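Local coordinates for glucokinase (Streptomyces griseus, PDB 3VGL), which probably catalyses the ATP-dependent phosphorylation of D-glucose to glucose 6-phosphate, as a glucokinase of the ROK family, at residues A[178-188]-A[232-240]; A[103-114]-A[135-146]. All coordinates share one frame; numbering follows the deposited sequence.

Contact 1 of 2, residues A[178-188]-A[232-240]; sequences YASGRALVRYA and SFRELARWA. With ANP (phosphoaminophosphonic acid-adenylate ester), chain E.
Y187 and E235 illustrate how ring faces can organise a helix pair: CG of E235 stands 3.4 Å from the centroid of the Y187 ring, nearly on its normal, in a CH-pi contact. The device recurs twice. CD1 of L184 sits over the centre of the F233 ring, and CB of Y178 lies 3.8 Å from the centroid of the five-membered ring of W239. Beyond that CB the Y178 ring slants past the six-membered ring of W239, their planes 35° apart.

Apolar contacts fill the middle. With CG of L184 anti to the backbone N (chi1 -180°), its branches divide: CD1 approaches CD2 of L236 at 4.1 Å, and CD2 comes within 3.9 Å of C2 of the ANP adenine. Y187 is a knob in the hole formed by S232, E235, L236 and W239. These helices, crossing at 137°, lie on the adenosine side of the nucleotide site in what is, by family, an actin-like ATPase fold. A CB on G181 would collide with O4' of ANP.

No hydrogen bond crosses between the two segments. The Y187 hydroxyl donates to Y178 O at 2.7 Å, on a lone pair in the carbonyl plane. W239 NE1 meets E235 OE2 at 3.0 Å from above the carboxylate plane, and R238 NH1 forms a salt bridge with the same oxygen. S180 caps the helix, its OG accepting from A183 N at 2.9 Å. Outward, R238 NH2 salt-bridges the D163 carboxylate of the second subunit; the Y178 hydroxyl is hydrogen-bonded to D163 O of that subunit and to L165 N of its own chain.

Contact 2 of 2, residues A[103-114]-A[135-146]; sequences ENDANAAAWGEY and GGGIIIGNKLRR. With NA (sodium ion), chain C; BGC (beta-D-glucopyranose), chain D.
A106 and A110 press their CB atoms onto a glycine run, a worked example of how small residues let a helix lie close against a strand. CB of A106 is 3.3 Å from G136 O, and CB of A110 is 3.7 Å from CA of G137. A CB on G135 or G137 would collide with these alanines, and the short axes approach to 6.0 Å. Here a sodium ion joins the two segments: N104 OD1, N107 OD1 and G136 O bind it together with two waters. N104 OD1 also caps the helix, accepting from N107 N.

Beside this tight end, R146 reaches E103 side-on. NE lies in line with OE1 at 2.8 Å, on the syn lone pair and in the guanidinium plane, while NH2 meets OE2 at 3.0 Å, tilted from both planes. With an alanine in place of R146 both N-H donors vanish, and the buried E103 carboxylate would probably be left without this charged mate.

Toward the turn at 140-143 the packing is looser and several residues are partly exposed. CD1 of I139 touches W111 CE3 at the edge of the indole, whereas CG2 of I139 lies over one face of the Y114 ring. CG of Y114 is anti to the backbone N (chi1 170°), which carries the hydroxyl out to N142; ND2 of N142 donates to it at 2.9 Å and also binds D123.

At the glucose end, D105 OD1 accepts from O4 and OD2 from O6 of the sugar, while N104 ND2, held also by G66 O, donates to O4: the sugar site of a ROK glucokinase, built at the strand-to-helix junction where the two lobes of the actin-like ATPase fold meet.

Followed from the N terminus, the chain builds its first mixed sheet, ends it with strand 100-104, outermost within this chain, and runs into helix 105-116. Contact 2 then closes a loop of 20 residues, bringing strands 134-140 and 143-144 of the second sheet against that helix. Next come the zinc ligands H157, C167, C169 and C174, then helix 181-194. Contact 1 closes a longer, largely helical loop of 43 residues by returning helix 227-251 to it. The two closures stand in series, neither nested nor crossed. Their centres are about 23 Å apart on opposite sides of the chain's centre, contact 2 serving the glucose site and contact 1 the adenosine end of the nucleotide.

Contact 1 of 2, residues A[178-188]-A[232-240]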
loop_
_atom_site.group_PDB
_atom_site.type_symbol
_atom_site.label_atom_id
_atom_site.label_comp_id
_atom_site.label_asym_id
_atom_site.label_seq_id
_atom_site.Cartn_x
_atom_site.Cartn_y
_atom_site.Cartn_z
ATOM N N TYR A 178 8.045 10.040 -3.673
ATOM C CA TYR A 178 8.222 9.912 -2.210
ATOM C C TYR A 178 9.590 10.370 -1.747
ATOM O O TYR A 178 9.749 10.770 -0.591
ATOM C CB TYR A 178 7.972 8.461 -1.761
ATOM C CG TYR A 178 6.576 8.009 -2.135
ATOM C CD1 TYR A 178 5.497 8.299 -1.310
ATOM C CD2 TYR A 178 6.335 7.407 -3.374
ATOM C CE1 TYR A 178 4.192 7.927 -1.667
ATOM C CE2 TYR A 178 5.040 7.025 -3.741
ATOM C CZ TYR A 178 3.990 7.307 -2.883
ATOM O OH TYR A 178 2.675 6.974 -3.199
ATOM N N ALA A 179 10.569 10.308 -2.641
ATOM C CA ALA A 179 11.927 10.755 -2.290
ATOM C C ALA A 179 12.474 11.605 -3.435
ATOM O O ALA A 179 12.822 11.082 -4.515
ATOM C CB ALA A 179 12.837 9.551 -2.040
ATOM N N SER A 180 12.527 12.905 -3.193
ATOM C CA SER A 180 13.056 13.873 -4.147
ATOM C C SER A 180 13.019 15.203 -3.418
ATOM O O SER A 180 12.457 15.298 -2.302
ATOM C CB SER A 180 12.188 13.934 -5.415
ATOM O OG SER A 180 10.977 14.649 -5.161
ATOM N N GLY A 181 13.626 16.224 -4.023
ATOM C CA GLY A 181 13.497 17.605 -3.482
ATOM C C GLY A 181 12.043 18.065 -3.523
ATOM O O GLY A 181 11.563 18.721 -2.599
ATOM N N ARG A 182 11.327 17.701 -4.587
ATOM C CA ARG A 182 9.913 18.066 -4.678
ATOM C C ARG A 182 9.090 17.425 -3.578
ATOM O O ARG A 182 8.197 18.082 -3.047
ATOM C CB ARG A 182 9.302 17.764 -6.055
ATOM C CG ARG A 182 9.663 18.755 -7.092
ATOM C CD ARG A 182 8.804 18.575 -8.332
ATOM N NE ARG A 182 9.095 19.666 -9.259
ATOM C CZ ARG A 182 8.715 19.681 -10.529
ATOM N NH1 ARG A 182 9.028 20.712 -11.300
ATOM N NH2 ARG A 182 8.032 18.656 -11.023
ATOM N N ALA A 183 9.386 16.153 -3.248
ATOM C CA ALA A 183 8.701 15.465 -2.159
ATOM C C ALA A 183 9.020 16.141 -0.829
ATOM O O ALA A 183 8.118 16.353 -0.020
ATOM C CB ALA A 183 9.067 13.971 -2.102
ATOM N N LEU A 184 10.288 16.492 -0.613
ATOM C CA LEU A 184 10.648 17.259 0.590
ATOM C C LEU A 184 9.784 18.518 0.755
ATOM O O LEU A 184 9.253 18.773 1.847
ATOM C CB LEU A 184 12.136 17.625 0.561
ATOM C CG LEU A 184 12.632 18.426 1.784
ATOM C CD1 LEU A 184 12.642 17.530 3.036
ATOM C CD2 LEU A 184 14.013 18.925 1.445
ATOM N N VAL A 185 9.673 19.304 -0.321
ATOM C CA VAL A 185 8.858 20.514 -0.298
ATOM C C VAL A 185 7.408 20.172 0.012
ATOM O O VAL A 185 6.759 20.850 0.818
ATOM C CB VAL A 185 9.003 21.289 -1.611
ATOM C CG1 VAL A 185 7.999 22.439 -1.684
ATOM C CG2 VAL A 185 10.427 21.795 -1.729
ATOM N N ARG A 186 6.900 19.106 -0.602
ATOM C CA ARG A 186 5.553 18.654 -0.319
ATOM C C ARG A 186 5.340 18.321 1.150
ATOM O O ARG A 186 4.328 18.729 1.748
ATOM C CB ARG A 186 5.125 17.505 -1.228
ATOM C CG ARG A 186 3.629 17.557 -1.475
ATOM C CD ARG A 186 3.153 16.402 -2.302
ATOM N NE ARG A 186 2.854 15.333 -1.379
ATOM C CZ ARG A 186 3.582 14.253 -1.234
ATOM N NH1 ARG A 186 4.649 14.050 -2.016
ATOM N NH2 ARG A 186 3.206 13.355 -0.337
ATOM N N TYR A 187 6.306 17.619 1.749
ATOM C CA TYR A 187 6.206 17.205 3.140
ATOM C C TYR A 187 6.174 18.412 4.044
ATOM O O TYR A 187 5.404 18.454 5.007
ATOM C CB TYR A 187 7.376 16.306 3.546
ATOM C CG TYR A 187 7.387 14.988 2.788
ATOM C CD1 TYR A 187 6.189 14.348 2.434
ATOM C CD2 TYR A 187 8.591 14.392 2.433
ATOM C CE1 TYR A 187 6.201 13.139 1.751
ATOM C CE2 TYR A 187 8.612 13.182 1.736
ATOM C CZ TYR A 187 7.420 12.561 1.410
ATOM O OH TYR A 187 7.458 11.386 0.717
ATOM N N ALA A 188 7.013 19.395 3.737
ATOM C CA ALA A 188 7.070 20.600 4.572
ATOM C C ALA A 188 5.822 21.446 4.450
ATOM O O ALA A 188 5.363 22.007 5.447
ATOM C CB ALA A 188 8.288 21.401 4.247
ATOM N N SER A 232 10.094 16.975 8.137
ATOM C CA SER A 232 10.041 16.800 6.677
ATOM C C SER A 232 11.257 16.008 6.183
ATOM O O SER A 232 11.137 15.137 5.294
ATOM C CB SER A 232 9.962 18.147 5.961
ATOM O OG SER A 232 8.863 18.902 6.431
ATOM N N PHE A 233 12.432 16.325 6.722
ATOM C CA PHE A 233 13.620 15.547 6.429
ATOM C C PHE A 233 13.479 14.112 6.906
ATOM O O PHE A 233 13.938 13.194 6.208
ATOM C CB PHE A 233 14.886 16.213 6.994
ATOM C CG PHE A 233 15.473 17.232 6.071
ATOM C CD1 PHE A 233 15.314 18.583 6.338
ATOM C CD2 PHE A 233 16.141 16.857 4.905
ATOM C CE1 PHE A 233 15.842 19.554 5.481
ATOM C CE2 PHE A 233 16.677 17.824 4.038
ATOM C CZ PHE A 233 16.516 19.183 4.325
ATOM N N ARG A 234 12.835 13.910 8.062
ATOM C CA ARG A 234 12.554 12.546 8.570
ATOM C C ARG A 234 11.707 11.748 7.579
ATOM O O ARG A 234 11.998 10.574 7.308
ATOM C CB ARG A 234 11.890 12.577 9.962
ATOM C CG ARG A 234 11.559 11.183 10.497
ATOM C CD ARG A 234 11.051 11.202 11.935
ATOM N NE ARG A 234 11.590 10.057 12.681
ATOM C CZ ARG A 234 12.743 10.061 13.357
ATOM N NH1 ARG A 234 13.146 8.965 13.987
ATOM N NH2 ARG A 234 13.498 11.153 13.409
ATOM N N GLU A 235 10.674 12.394 7.032
ATOM C CA GLU A 235 9.790 11.713 6.084
ATOM C C GLU A 235 10.534 11.420 4.779
ATOM O O GLU A 235 10.401 10.321 4.221
ATOM C CB GLU A 235 8.502 12.538 5.831
ATOM C CG GLU A 235 7.483 11.888 4.897
ATOM C CD GLU A 235 6.755 10.705 5.484
ATOM O OE1 GLU A 235 6.829 10.487 6.711
ATOM O OE2 GLU A 235 6.100 9.972 4.706
ATOM N N LEU A 236 11.318 12.389 4.298
ATOM C CA LEU A 236 12.147 12.154 3.093
ATOM C C LEU A 236 13.071 10.957 3.301
ATOM O O LEU A 236 13.178 10.082 2.444
ATOM C CB LEU A 236 12.966 13.398 2.728
ATOM C CG LEU A 236 14.059 13.214 1.677
ATOM C CD1 LEU A 236 13.462 12.858 0.308
ATOM C CD2 LEU A 236 14.897 14.495 1.584
ATOM N N ALA A 237 13.699 10.906 4.476
ATOM C CA ALA A 237 14.628 9.825 4.820
ATOM C C ALA A 237 13.966 8.465 4.957
ATOM O O ALA A 237 14.571 7.467 4.602
ATOM C CB ALA A 237 15.388 10.180 6.103
ATOM N N ARG A 238 12.727 8.422 5.439
ATOM C CA ARG A 238 11.942 7.189 5.506
ATOM C C ARG A 238 11.917 6.524 4.140
ATOM O O ARG A 238 12.223 5.332 3.985
ATOM C CB ARG A 238 10.510 7.526 5.980
ATOM C CG ARG A 238 9.444 6.421 5.801
ATOM C CD ARG A 238 8.027 7.032 6.018
ATOM N NE ARG A 238 6.940 6.087 5.767
ATOM C CZ ARG A 238 5.646 6.405 5.664
ATOM N NH1 ARG A 238 5.230 7.662 5.796
ATOM N NH2 ARG A 238 4.752 5.449 5.433
ATOM N N TRP A 239 11.569 7.316 3.138
ATOM C CA TRP A 239 11.435 6.761 1.795
ATOM C C TRP A 239 12.782 6.610 1.100
ATOM O O TRP A 239 12.986 5.629 0.340
ATOM C CB TRP A 239 10.513 7.641 0.966
ATOM C CG TRP A 239 9.125 7.633 1.487
ATOM C CD1 TRP A 239 8.521 8.615 2.240
ATOM C CD2 TRP A 239 8.141 6.622 1.278
ATOM N NE1 TRP A 239 7.221 8.247 2.527
ATOM C CE2 TRP A 239 6.969 7.030 1.953
ATOM C CE3 TRP A 239 8.147 5.400 0.600
ATOM C CZ2 TRP A 239 5.785 6.252 1.943
ATOM C CZ3 TRP A 239 6.960 4.611 0.601
ATOM C CH2 TRP A 239 5.811 5.061 1.268
ATOM N N ALA A 240 13.695 7.571 1.299
ATOM C CA ALA A 240 14.983 7.460 0.626
ATOM C C ALA A 240 15.765 6.255 1.182
ATOM O O ALA A 240 16.331 5.466 0.420
ATOM C CB ALA A 240 15.803 8.764 0.792
HETATM P PB ANP E . 17.323 19.932 -10.854
HETATM O O1B ANP E . 16.375 18.771 -10.533
HETATM O O2B ANP E . 16.793 20.962 -11.807
HETATM N N3B ANP E . 18.780 19.307 -11.507
HETATM P PA ANP E . 17.965 20.276 -8.023
HETATM O O1A ANP E . 18.484 21.506 -7.272
HETATM O O2A ANP E . 18.782 19.022 -8.065
HETATM O O3A ANP E . 17.586 20.772 -9.512
HETATM O "O5'" ANP E . 16.515 19.871 -7.455
HETATM C "C5'" ANP E . 15.465 20.832 -7.305
HETATM C "C4'" ANP E . 14.528 20.381 -6.206
HETATM O "O4'" ANP E . 15.270 20.098 -5.011
HETATM C "C3'" ANP E . 13.559 21.485 -5.861
HETATM O "O3'" ANP E . 12.385 20.863 -5.331
HETATM C "C2'" ANP E . 14.300 22.205 -4.765
HETATM O "O2'" ANP E . 13.424 22.920 -3.910
HETATM C "C1'" ANP E . 15.022 21.092 -4.020
HETATM N N9 ANP E . 16.348 21.531 -3.549
HETATM C C8 ANP E . 17.416 21.876 -4.291
HETATM N N7 ANP E . 18.472 22.218 -3.486
HETATM C C5 ANP E . 18.048 22.052 -2.221
HETATM C C6 ANP E . 18.614 22.240 -0.854
HETATM N N6 ANP E . 19.894 22.659 -0.679
HETATM N N1 ANP E . 17.817 21.938 0.193
HETATM C C2 ANP E . 16.534 21.518 0.075
HETATM N N3 ANP E . 15.957 21.342 -1.136
HETATM C C4 ANP E . 16.656 21.597 -2.260
#

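Contact 2 of 2, residues A[103-114]-A[135-146]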
loop_
_atom_site.group_PDB
_atom_site.type_symbol
_atom_site.label_atom_id
_atom_site.label_comp_id
_atom_site.label_asym_id
_atom_site.label_seq_id
_atom_site.Cartn_x
_atom_site.Cartn_y
_atom_site.Cartn_z
ATOM N N GLU A 103 24.353 12.235 -21.993
ATOM C CA GLU A 103 24.234 11.142 -21.023
ATOM C C GLU A 103 23.055 11.473 -20.115
ATOM O O GLU A 103 22.686 12.625 -19.957
ATOM C CB GLU A 103 25.520 11.024 -20.179
ATOM C CG GLU A 103 26.776 10.670 -20.987
ATOM C CD GLU A 103 27.050 9.175 -21.126
ATOM O OE1 GLU A 103 26.193 8.338 -20.758
ATOM O OE2 GLU A 103 28.150 8.840 -21.626
ATOM N N ASN A 104 22.465 10.471 -19.480
ATOM C CA ASN A 104 21.505 10.772 -18.420
ATOM C C ASN A 104 22.211 11.519 -17.286
ATOM O O ASN A 104 23.367 11.222 -16.955
ATOM C CB ASN A 104 20.854 9.472 -17.942
ATOM C CG ASN A 104 20.104 9.650 -16.646
ATOM O OD1 ASN A 104 20.668 9.417 -15.567
ATOM N ND2 ASN A 104 18.846 10.075 -16.727
ATOM N N ASP A 105 21.509 12.477 -16.685
ATOM C CA ASP A 105 22.107 13.339 -15.656
ATOM C C ASP A 105 22.626 12.605 -14.444
ATOM O O ASP A 105 23.657 12.976 -13.906
ATOM C CB ASP A 105 21.143 14.464 -15.222
ATOM C CG ASP A 105 19.861 13.952 -14.572
ATOM O OD1 ASP A 105 19.410 12.852 -14.907
ATOM O OD2 ASP A 105 19.284 14.675 -13.735
ATOM N N ALA A 106 21.889 11.605 -13.976
ATOM C CA ALA A 106 22.326 10.907 -12.793
ATOM C C ALA A 106 23.386 9.846 -13.128
ATOM O O ALA A 106 24.232 9.535 -12.306
ATOM C CB ALA A 106 21.117 10.317 -12.068
ATOM N N ASN A 107 23.356 9.325 -14.358
ATOM C CA ASN A 107 24.467 8.505 -14.851
ATOM C C ASN A 107 25.742 9.345 -14.797
ATOM O O ASN A 107 26.766 8.912 -14.289
ATOM C CB ASN A 107 24.226 8.048 -16.290
ATOM C CG ASN A 107 23.191 6.949 -16.405
ATOM O OD1 ASN A 107 22.556 6.526 -15.411
ATOM N ND2 ASN A 107 23.000 6.480 -17.623
ATOM N N ALA A 108 25.629 10.594 -15.244
ATOM C CA ALA A 108 26.784 11.505 -15.263
ATOM C C ALA A 108 27.248 11.828 -13.832
ATOM O O ALA A 108 28.456 11.809 -13.537
ATOM C CB ALA A 108 26.450 12.762 -16.049
ATOM N N ALA A 109 26.302 12.064 -12.922
ATOM C CA ALA A 109 26.650 12.303 -11.513
ATOM C C ALA A 109 27.406 11.105 -10.910
ATOM O O ALA A 109 28.394 11.295 -10.195
ATOM C CB ALA A 109 25.387 12.618 -10.688
ATOM N N ALA A 110 26.924 9.885 -11.177
ATOM C CA ALA A 110 27.597 8.672 -10.706
ATOM C C ALA A 110 29.047 8.634 -11.195
ATOM O O ALA A 110 29.988 8.384 -10.414
ATOM C CB ALA A 110 26.849 7.430 -11.172
ATOM N N TRP A 111 29.213 8.882 -12.489
ATOM C CA TRP A 111 30.541 8.909 -13.086
ATOM C C TRP A 111 31.427 9.993 -12.436
ATOM O O TRP A 111 32.599 9.726 -12.098
ATOM C CB TRP A 111 30.433 9.074 -14.609
ATOM C CG TRP A 111 31.773 9.005 -15.272
ATOM C CD1 TRP A 111 32.481 10.047 -15.801
ATOM C CD2 TRP A 111 32.583 7.833 -15.439
ATOM N NE1 TRP A 111 33.692 9.589 -16.295
ATOM C CE2 TRP A 111 33.776 8.238 -16.089
ATOM C CE3 TRP A 111 32.420 6.478 -15.099
ATOM C CZ2 TRP A 111 34.800 7.330 -16.416
ATOM C CZ3 TRP A 111 33.435 5.579 -15.420
ATOM C CH2 TRP A 111 34.608 6.015 -16.081
ATOM N N GLY A 112 30.887 11.201 -12.250
ATOM C CA GLY A 112 31.654 12.300 -11.615
ATOM C C GLY A 112 32.124 11.911 -10.225
ATOM O O GLY A 112 33.266 12.147 -9.856
ATOM N N GLU A 113 31.239 11.298 -9.443
ATOM C CA GLU A 113 31.594 10.881 -8.081
ATOM C C GLU A 113 32.566 9.713 -8.071
ATOM O O GLU A 113 33.440 9.623 -7.197
ATOM C CB GLU A 113 30.334 10.551 -7.279
ATOM C CG GLU A 113 29.531 11.814 -6.914
ATOM C CD GLU A 113 30.296 12.722 -5.952
ATOM O OE1 GLU A 113 30.900 12.206 -4.979
ATOM O OE2 GLU A 113 30.258 13.955 -6.140
ATOM N N TYR A 114 32.424 8.819 -9.045
ATOM C CA TYR A 114 33.323 7.670 -9.157
ATOM C C TYR A 114 34.755 8.145 -9.469
ATOM O O TYR A 114 35.738 7.699 -8.856
ATOM C CB TYR A 114 32.811 6.698 -10.221
ATOM C CG TYR A 114 33.819 5.632 -10.544
ATOM C CD1 TYR A 114 34.136 4.639 -9.614
ATOM C CD2 TYR A 114 34.489 5.644 -11.756
ATOM C CE1 TYR A 114 35.093 3.672 -9.904
ATOM C CE2 TYR A 114 35.444 4.691 -12.053
ATOM C CZ TYR A 114 35.736 3.708 -11.128
ATOM O OH TYR A 114 36.690 2.771 -11.438
ATOM N N GLY A 135 17.021 10.431 -9.648
ATOM C CA GLY A 135 17.794 9.763 -10.694
ATOM C C GLY A 135 18.715 8.710 -10.100
ATOM O O GLY A 135 19.008 8.704 -8.908
ATOM N N GLY A 136 19.128 7.766 -10.934
ATOM C CA GLY A 136 20.089 6.754 -10.512
ATOM C C GLY A 136 21.298 6.671 -11.435
ATOM O O GLY A 136 21.258 7.110 -12.584
ATOM N N GLY A 137 22.366 6.068 -10.933
ATOM C CA GLY A 137 23.548 5.797 -11.746
ATOM C C GLY A 137 24.232 4.564 -11.195
ATOM O O GLY A 137 24.307 4.372 -9.979
ATOM N N ILE A 138 24.726 3.727 -12.093
ATOM C CA ILE A 138 25.276 2.415 -11.734
ATOM C C ILE A 138 26.732 2.329 -12.180
ATOM O O ILE A 138 27.042 2.463 -13.365
ATOM C CB ILE A 138 24.502 1.288 -12.452
ATOM C CG1 ILE A 138 23.040 1.250 -12.027
ATOM C CG2 ILE A 138 25.143 -0.102 -12.169
ATOM C CD1 ILE A 138 22.195 0.503 -13.004
ATOM N N ILE A 139 27.623 2.106 -11.223
ATOM C CA ILE A 139 29.010 1.722 -11.531
ATOM C C ILE A 139 29.168 0.274 -11.050
ATOM O O ILE A 139 29.021 -0.014 -9.854
ATOM C CB ILE A 139 30.042 2.594 -10.808
ATOM C CG1 ILE A 139 29.862 4.088 -11.109
ATOM C CG2 ILE A 139 31.476 2.105 -11.144
ATOM C CD1 ILE A 139 30.065 4.496 -12.547
ATOM N N ILE A 140 29.425 -0.627 -11.993
ATOM C CA ILE A 140 29.696 -2.028 -11.678
ATOM C C ILE A 140 30.975 -2.423 -12.387
ATOM O O ILE A 140 31.130 -2.171 -13.589
ATOM C CB ILE A 140 28.528 -2.953 -12.085
ATOM C CG1 ILE A 140 27.343 -2.765 -11.123
ATOM C CG2 ILE A 140 28.973 -4.423 -12.081
ATOM C CD1 ILE A 140 26.071 -3.456 -11.559
ATOM N N GLY A 141 31.891 -3.036 -11.642
ATOM C CA GLY A 141 33.200 -3.402 -12.206
ATOM C C GLY A 141 33.902 -2.214 -12.836
ATOM O O GLY A 141 34.439 -2.312 -13.959
ATOM N N ASN A 142 33.893 -1.085 -12.121
ATOM C CA ASN A 142 34.609 0.138 -12.512
ATOM C C ASN A 142 34.116 0.804 -13.807
ATOM O O ASN A 142 34.834 1.619 -14.418
ATOM C CB ASN A 142 36.133 -0.131 -12.559
ATOM C CG ASN A 142 36.636 -0.747 -11.284
ATOM O OD1 ASN A 142 36.778 -1.960 -11.189
ATOM N ND2 ASN A 142 36.865 0.079 -10.277
ATOM N N LYS A 143 32.885 0.483 -14.207
ATOM C CA LYS A 143 32.311 0.977 -15.456
ATOM C C LYS A 143 30.885 1.451 -15.248
ATOM O O LYS A 143 30.113 0.803 -14.548
ATOM C CB LYS A 143 32.272 -0.126 -16.503
ATOM C CG LYS A 143 33.642 -0.558 -17.037
ATOM C CD LYS A 143 33.532 -0.950 -18.494
ATOM C CE LYS A 143 33.312 -2.427 -18.675
ATOM N NZ LYS A 143 33.885 -2.882 -19.977
ATOM N N LEU A 144 30.543 2.566 -15.888
ATOM C CA LEU A 144 29.152 3.032 -15.926
ATOM C C LEU A 144 28.296 2.058 -16.733
ATOM O O LEU A 144 28.681 1.640 -17.837
ATOM C CB LEU A 144 29.117 4.445 -16.532
ATOM C CG LEU A 144 27.777 5.179 -16.563
ATOM C CD1 LEU A 144 27.214 5.434 -15.155
ATOM C CD2 LEU A 144 27.938 6.499 -17.342
ATOM N N ARG A 145 27.143 1.667 -16.174
ATOM C CA ARG A 145 26.268 0.715 -16.842
ATOM C C ARG A 145 24.943 1.350 -17.243
ATOM O O ARG A 145 24.119 1.696 -16.394
ATOM C CB ARG A 145 25.998 -0.504 -15.956
ATOM C CG ARG A 145 27.248 -1.173 -15.395
ATOM C CD ARG A 145 28.110 -1.792 -16.492
ATOM N NE ARG A 145 29.327 -2.349 -15.917
ATOM C CZ ARG A 145 30.152 -3.171 -16.564
ATOM N NH1 ARG A 145 29.882 -3.566 -17.800
ATOM N NH2 ARG A 145 31.242 -3.618 -15.958
ATOM N N ARG A 146 24.740 1.461 -18.548
ATOM C CA ARG A 146 23.565 2.120 -19.109
ATOM C C ARG A 146 22.493 1.132 -19.574
ATOM O O ARG A 146 21.386 1.536 -19.926
ATOM C CB ARG A 146 23.987 3.056 -20.267
ATOM C CG ARG A 146 25.011 4.118 -19.871
ATOM C CD ARG A 146 25.541 4.760 -21.130
ATOM N NE ARG A 146 26.710 5.616 -20.919
ATOM C CZ ARG A 146 27.969 5.189 -20.859
ATOM N NH1 ARG A 146 28.257 3.887 -20.955
ATOM N NH2 ARG A 146 28.945 6.075 -20.702
HETATM NA NA NA C . 20.297 7.293 -14.623
HETATM C C2 BGC D . 14.106 11.070 -14.734
HETATM C C3 BGC D . 15.569 10.632 -14.734
HETATM C C4 BGC D . 16.473 11.694 -14.107
HETATM C C5 BGC D . 15.894 12.059 -12.751
HETATM C C6 BGC D . 16.711 13.148 -12.049
HETATM C C1 BGC D . 13.712 11.441 -13.309
HETATM O O1 BGC D . 12.407 11.947 -13.263
HETATM O O2 BGC D . 13.316 9.934 -15.135
HETATM O O3 BGC D . 16.000 10.364 -16.032
HETATM O O4 BGC D . 17.769 11.154 -13.921
HETATM O O5 BGC D . 14.551 12.506 -12.865
HETATM O O6 BGC D . 16.757 14.331 -12.830
HETATM O O HOH W 1 23.830 3.991 -14.791
HETATM O O HOH W 2 37.991 2.932 -13.985
HETATM O O HOH W 3 18.312 8.353 -13.727
HETATM O O HOH W 4 18.926 6.663 -16.556
#